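Cyclin homolog (PDB 2F2C) is a viral D-type cyclin that modulates the host cell cycle and may contribute to transformation and rapid proliferation of latently infected T cells. Local coordinates at residues Leu84-Gly89 / Ala142-Thr147; Val102-Lys107 / Lys137-Ala142. All coordinates share one frame; numbering follows the deposited sequence.

Interaction 1: residues Leu84-Gly89 / Ala142-Thr147; sequences LCKKQG and ALKWDT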
loop_
_atom_site.group_PDB
_atom_site.type_symbol
_atom_site.label_atom_id
_atom_site.label_comp_id
_atom_site.label_asym_id
_atom_site.label_seq_id
_atom_site.Cartn_x
_atom_site.Cartn_y
_atom_site.Cartn_z
ATOM N N LEU A 84 -5.630 22.035 -2.311
ATOM C CA LEU A 84 -5.695 23.480 -2.509
ATOM C C LEU A 84 -5.593 23.899 -3.972
ATOM O O LEU A 84 -5.363 25.080 -4.257
ATOM C CB LEU A 84 -4.670 24.220 -1.636
ATOM C CG LEU A 84 -4.952 24.308 -0.133
ATOM C CD1 LEU A 84 -3.790 24.975 0.530
ATOM C CD2 LEU A 84 -6.227 25.064 0.190
ATOM N N CYS A 85 -5.756 22.933 -4.884
ATOM C CA CYS A 85 -6.048 23.223 -6.298
ATOM C C CYS A 85 -7.551 23.198 -6.523
ATOM O O CYS A 85 -8.030 23.635 -7.564
ATOM C CB CYS A 85 -5.421 22.203 -7.244
ATOM S SG CYS A 85 -3.646 21.934 -7.050
ATOM N N LYS A 86 -8.290 22.692 -5.539
ATOM C CA LYS A 86 -9.713 22.441 -5.715
ATOM C C LYS A 86 -10.623 23.324 -4.862
ATOM O O LYS A 86 -11.538 23.952 -5.395
ATOM C CB LYS A 86 -10.022 20.945 -5.549
ATOM C CG LYS A 86 -9.505 20.104 -6.727
ATOM C CD LYS A 86 -9.975 18.655 -6.663
ATOM C CE LYS A 86 -9.555 17.869 -7.911
ATOM N NZ LYS A 86 -10.127 18.408 -9.190
ATOM N N LYS A 87 -10.391 23.375 -3.555
ATOM C CA LYS A 87 -11.190 24.258 -2.698
ATOM C C LYS A 87 -10.356 25.476 -2.295
ATOM O O LYS A 87 -9.167 25.541 -2.600
ATOM C CB LYS A 87 -11.747 23.512 -1.475
ATOM C CG LYS A 87 -12.693 22.336 -1.790
ATOM C CD LYS A 87 -14.097 22.758 -2.221
ATOM C CE LYS A 87 -14.992 21.532 -2.383
ATOM N NZ LYS A 87 -16.375 21.851 -2.842
ATOM N N GLN A 88 -10.976 26.442 -1.629
ATOM C CA GLN A 88 -10.269 27.665 -1.257
ATOM C C GLN A 88 -9.817 27.638 0.207
ATOM O O GLN A 88 -10.493 27.067 1.065
ATOM C CB GLN A 88 -11.162 28.881 -1.520
ATOM C CG GLN A 88 -10.425 30.218 -1.665
ATOM C CD GLN A 88 -9.863 30.466 -3.060
ATOM O OE1 GLN A 88 -10.326 29.888 -4.051
ATOM N NE2 GLN A 88 -8.870 31.346 -3.138
ATOM N N GLY A 89 -8.670 28.249 0.486
ATOM C CA GLY A 89 -8.191 28.390 1.853
ATOM C C GLY A 89 -8.152 29.837 2.308
ATOM O O GLY A 89 -7.875 30.744 1.516
ATOM N N ALA A 142 -13.507 16.143 -1.771
ATOM C CA ALA A 142 -13.038 17.027 -2.836
ATOM C C ALA A 142 -12.023 16.352 -3.764
ATOM O O ALA A 142 -12.072 16.544 -4.975
ATOM C CB ALA A 142 -12.454 18.302 -2.251
ATOM N N LEU A 143 -11.104 15.573 -3.197
ATOM C CA LEU A 143 -10.143 14.798 -3.989
ATOM C C LEU A 143 -10.724 13.485 -4.520
ATOM O O LEU A 143 -10.016 12.702 -5.150
ATOM C CB LEU A 143 -8.905 14.471 -3.165
ATOM C CG LEU A 143 -8.182 15.566 -2.387
ATOM C CD1 LEU A 143 -7.329 14.934 -1.321
ATOM C CD2 LEU A 143 -7.322 16.406 -3.309
ATOM N N LYS A 144 -12.006 13.252 -4.252
ATOM C CA LYS A 144 -12.689 12.002 -4.598
ATOM C C LYS A 144 -11.957 10.787 -4.025
ATOM O O LYS A 144 -11.886 9.739 -4.660
ATOM C CB LYS A 144 -12.899 11.860 -6.121
ATOM C CG LYS A 144 -13.796 12.939 -6.777
ATOM C CD LYS A 144 -12.970 14.105 -7.390
ATOM C CE LYS A 144 -12.652 13.899 -8.897
ATOM N NZ LYS A 144 -11.348 14.558 -9.305
ATOM N N TRP A 145 -11.405 10.956 -2.824
ATOM C CA TRP A 145 -10.710 9.898 -2.068
ATOM C C TRP A 145 -9.422 9.356 -2.723
ATOM O O TRP A 145 -8.857 8.357 -2.262
ATOM C CB TRP A 145 -11.674 8.760 -1.700
ATOM C CG TRP A 145 -12.757 9.142 -0.723
ATOM C CD1 TRP A 145 -13.786 10.021 -0.933
ATOM C CD2 TRP A 145 -12.939 8.630 0.604
ATOM N NE1 TRP A 145 -14.588 10.094 0.182
ATOM C CE2 TRP A 145 -14.093 9.251 1.142
ATOM C CE3 TRP A 145 -12.243 7.707 1.400
ATOM C CZ2 TRP A 145 -14.564 8.983 2.432
ATOM C CZ3 TRP A 145 -12.713 7.439 2.684
ATOM C CH2 TRP A 145 -13.866 8.077 3.185
ATOM N N ASP A 146 -8.953 10.026 -3.775
ATOM C CA ASP A 146 -7.687 9.677 -4.425
ATOM C C ASP A 146 -6.538 10.344 -3.648
ATOM O O ASP A 146 -5.999 11.374 -4.074
ATOM C CB ASP A 146 -7.743 10.100 -5.908
ATOM C CG ASP A 146 -6.486 9.726 -6.726
ATOM O OD1 ASP A 146 -5.478 9.171 -6.230
ATOM O OD2 ASP A 146 -6.436 9.981 -7.942
ATOM N N THR A 147 -6.165 9.729 -2.521
ATOM C CA THR A 147 -5.267 10.343 -1.530
ATOM C C THR A 147 -3.791 9.993 -1.671
ATOM O O THR A 147 -2.921 10.820 -1.404
ATOM C CB THR A 147 -5.703 9.955 -0.127
ATOM O OG1 THR A 147 -5.766 8.526 -0.046
ATOM C CG2 THR A 147 -7.127 10.392 0.129
#
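The flat group is the A142-L143 peptide, whose carbonyl oxygen lies between two lysine chains. On one face is K86: its CD comes within 3.4 Å of A142 O, well out of the peptide plane. The opposite face is taken by K144, whose CD lies 3.5 Å from A142 O. The oxygen is thus flanked by methylene groups rather than by the ammonium ends. Alongside this peptide the A142 side chain points at the 84-89 loop, and K87 lies against it. K87 bends at chi2 (-76°) and then runs straight, so its CG and CE both stand 4.1 Å from A142 CB while CD bows outward between them.

The lysine ends come near each other. K86 is extended until its last bend (chi4 -61°), K144 turns twice at chi2 and chi3, and the two chains cross at about a right angle. That leaves K86 NZ and K144 NZ 4.0 Å apart, two like charges that probably repel weakly, eased by their exposure to solvent. Beneath, L143 packs on I79 and R82 of helix 72-83. Further along the segment, W145 and T147 pack against apolar side chains of the other protein chain, where K144 O accepts a hydrogen bond from a basic side chain.

What shapes the 142-147 side is the end of helix 129-142. K144, with positive phi, is the C-prime residue of a Schellman motif, in which W145 N returns to L140 O and K144 N to E141 O. A type I' turn from L143 to D146 overlaps it, with K144 and W145 at its centre, closed by D146 N to L143 O at 3.2 Å. The whole is a helix C-terminus in the N-terminal cyclin box, touched by the loop after helix 72-83.

Interaction 2: residues Val102-Lys107 / Lys137-Ala142; sequences VLIGSK and KDILEA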
loop_
_atom_site.group_PDB
_atom_site.type_symbol
_atom_site.label_atom_id
_atom_site.label_comp_id
_atom_site.label_asym_id
_atom_site.label_seq_id
_atom_site.Cartn_x
_atom_site.Cartn_y
_atom_site.Cartn_z
ATOM N N VAL A 102 -2.139 16.025 7.658
ATOM C CA VAL A 102 -1.347 15.131 8.505
ATOM C C VAL A 102 -2.215 14.015 9.082
ATOM O O VAL A 102 -1.763 12.879 9.202
ATOM C CB VAL A 102 -0.646 15.903 9.648
ATOM C CG1 VAL A 102 -0.065 14.960 10.680
ATOM C CG2 VAL A 102 0.442 16.777 9.084
ATOM N N LEU A 103 -3.459 14.330 9.440
ATOM C CA LEU A 103 -4.350 13.304 9.959
ATOM C C LEU A 103 -4.556 12.232 8.885
ATOM O O LEU A 103 -4.292 11.051 9.141
ATOM C CB LEU A 103 -5.684 13.870 10.473
ATOM C CG LEU A 103 -6.657 12.852 11.106
ATOM C CD1 LEU A 103 -6.114 12.263 12.389
ATOM C CD2 LEU A 103 -8.005 13.466 11.388
ATOM N N ILE A 104 -4.975 12.638 7.684
ATOM C CA ILE A 104 -5.208 11.672 6.611
ATOM C C ILE A 104 -3.928 10.890 6.296
ATOM O O ILE A 104 -3.961 9.646 6.221
ATOM C CB ILE A 104 -5.839 12.347 5.347
ATOM C CG1 ILE A 104 -7.283 12.773 5.634
ATOM C CG2 ILE A 104 -5.880 11.393 4.171
ATOM C CD1 ILE A 104 -7.785 13.891 4.772
ATOM N N GLY A 105 -2.818 11.626 6.156
ATOM C CA GLY A 105 -1.493 11.074 5.841
ATOM C C GLY A 105 -1.045 10.031 6.843
ATOM O O GLY A 105 -0.726 8.894 6.474
ATOM N N SER A 106 -1.066 10.393 8.119
ATOM C CA SER A 106 -0.635 9.482 9.154
ATOM C C SER A 106 -1.512 8.233 9.145
ATOM O O SER A 106 -1.036 7.120 9.350
ATOM C CB SER A 106 -0.687 10.159 10.512
ATOM O OG SER A 106 -2.005 10.148 11.018
ATOM N N LYS A 107 -2.796 8.428 8.876
ATOM C CA LYS A 107 -3.718 7.327 8.777
ATOM C C LYS A 107 -3.362 6.375 7.647
ATOM O O LYS A 107 -3.761 5.214 7.676
ATOM C CB LYS A 107 -5.147 7.835 8.606
ATOM C CG LYS A 107 -5.858 8.138 9.911
ATOM C CD LYS A 107 -7.327 8.416 9.649
ATOM C CE LYS A 107 -8.021 8.986 10.853
ATOM N NZ LYS A 107 -9.420 9.288 10.492
ATOM N N LYS A 137 -13.388 15.248 6.276
ATOM C CA LYS A 137 -14.481 14.816 5.414
ATOM C C LYS A 137 -14.581 15.676 4.154
ATOM O O LYS A 137 -14.891 15.164 3.084
ATOM C CB LYS A 137 -15.779 14.873 6.203
ATOM C CG LYS A 137 -16.956 14.212 5.537
ATOM C CD LYS A 137 -17.883 13.554 6.576
ATOM C CE LYS A 137 -18.412 14.537 7.628
ATOM N NZ LYS A 137 -18.811 13.826 8.881
ATOM N N ASP A 138 -14.304 16.975 4.285
ATOM C CA ASP A 138 -14.338 17.886 3.144
ATOM C C ASP A 138 -13.144 17.708 2.206
ATOM O O ASP A 138 -13.317 17.705 0.979
ATOM C CB ASP A 138 -14.495 19.339 3.598
ATOM C CG ASP A 138 -15.959 19.719 3.869
ATOM O OD1 ASP A 138 -16.206 20.605 4.722
ATOM O OD2 ASP A 138 -16.933 19.190 3.283
ATOM N N ILE A 139 -11.944 17.547 2.775
ATOM C CA ILE A 139 -10.750 17.200 1.978
ATOM C C ILE A 139 -10.944 15.906 1.174
ATOM O O ILE A 139 -10.790 15.888 -0.053
ATOM C CB ILE A 139 -9.494 17.068 2.854
ATOM C CG1 ILE A 139 -9.045 18.435 3.366
ATOM C CG2 ILE A 139 -8.365 16.394 2.065
ATOM C CD1 ILE A 139 -8.041 18.345 4.475
ATOM N N LEU A 140 -11.285 14.828 1.867
ATOM C CA LEU A 140 -11.450 13.549 1.216
ATOM C C LEU A 140 -12.402 13.617 0.023
ATOM O O LEU A 140 -12.072 13.160 -1.070
ATOM C CB LEU A 140 -11.923 12.506 2.221
ATOM C CG LEU A 140 -10.845 11.928 3.143
ATOM C CD1 LEU A 140 -11.505 11.182 4.295
ATOM C CD2 LEU A 140 -9.875 11.021 2.389
ATOM N N GLU A 141 -13.575 14.206 0.216
ATOM C CA GLU A 141 -14.567 14.167 -0.838
ATOM C C GLU A 141 -14.292 15.102 -2.009
ATOM O O GLU A 141 -14.731 14.848 -3.121
ATOM C CB GLU A 141 -16.006 14.225 -0.287
ATOM C CG GLU A 141 -16.664 15.577 -0.042
ATOM C CD GLU A 141 -18.162 15.419 0.282
ATOM O OE1 GLU A 141 -18.502 15.059 1.439
ATOM O OE2 GLU A 141 -19.013 15.639 -0.618
ATOM N N ALA A 142 -13.507 16.143 -1.771
ATOM C CA ALA A 142 -13.038 17.027 -2.836
ATOM C C ALA A 142 -12.023 16.352 -3.764
ATOM O O ALA A 142 -12.072 16.544 -4.975
ATOM C CB ALA A 142 -12.454 18.302 -2.251
#
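L103 O, on the residue just before I104, is gripped twice; I104 sends its side chain across to I139 and L140. K107 N makes the helical bond to it at 3.0 Å, and S106 OG donates a second at 3.1 Å. Both come from the same face of the carbonyl plane; the hydroxyl arrives at a C=O...OG angle of 124°, tilted 27° from that plane. S106 OG is also hydrogen-bonded to M114 N, which ties the helix to the loop that follows it.

Across the helix pair the work is done by one methyl group. I104 CD1 lies 3.7 Å from I139 CG2 and 4.0 Å from L140 CG, lodged between two consecutive residues of helix 129-142. With chi1 at -71°, I139 puts CG2 anti to its amide nitrogen and on the path of the incoming methyl. L140 and I104 run past each other in opposite directions, L140 meeting I104 CD1 with its own branch carbon, CG. The nearest alpha carbons, I104 CA and L140 CA, are 8.5 Å apart, so the segments meet through side chains alone.

I79 and Y83 of helix 72-83 close over I104 and I139, and L140 packs on an apolar side chain of the other protein chain. K107 NZ forms a salt bridge with E136 and hydrogen bonds to that chain's backbone, consistent with the lysine-glutamate pair that binds the kinase backbone in cyclin-CDK complexes.

The touching groups are all buried aliphatic carbon, so the contact probably rests on close fit and exclusion of water; S106 OG and K107 NZ bond to other groups.

Both contacts use helix 129-142, and their segments share A142, which makes contact only in interaction 1. Interaction 2 meets the last turns of the helix from the core, whereas interaction 1 gathers around its C-terminal end at the surface. Their centres are about 9 Å apart, and 102-107 / 137-142 is nested within the chain loop that 84-89 / 142-147 closes. Direct contact joins them too, since T147 CG2 packs on L140 CD2 at 3.6 Å. The chemistry follows depth: branched aliphatic side chains inside, long lysine chains with exposed ends outside. Helix 72-83 lies against both, and the other protein chain reaches residues of each, so surface and core contacts here border one interface.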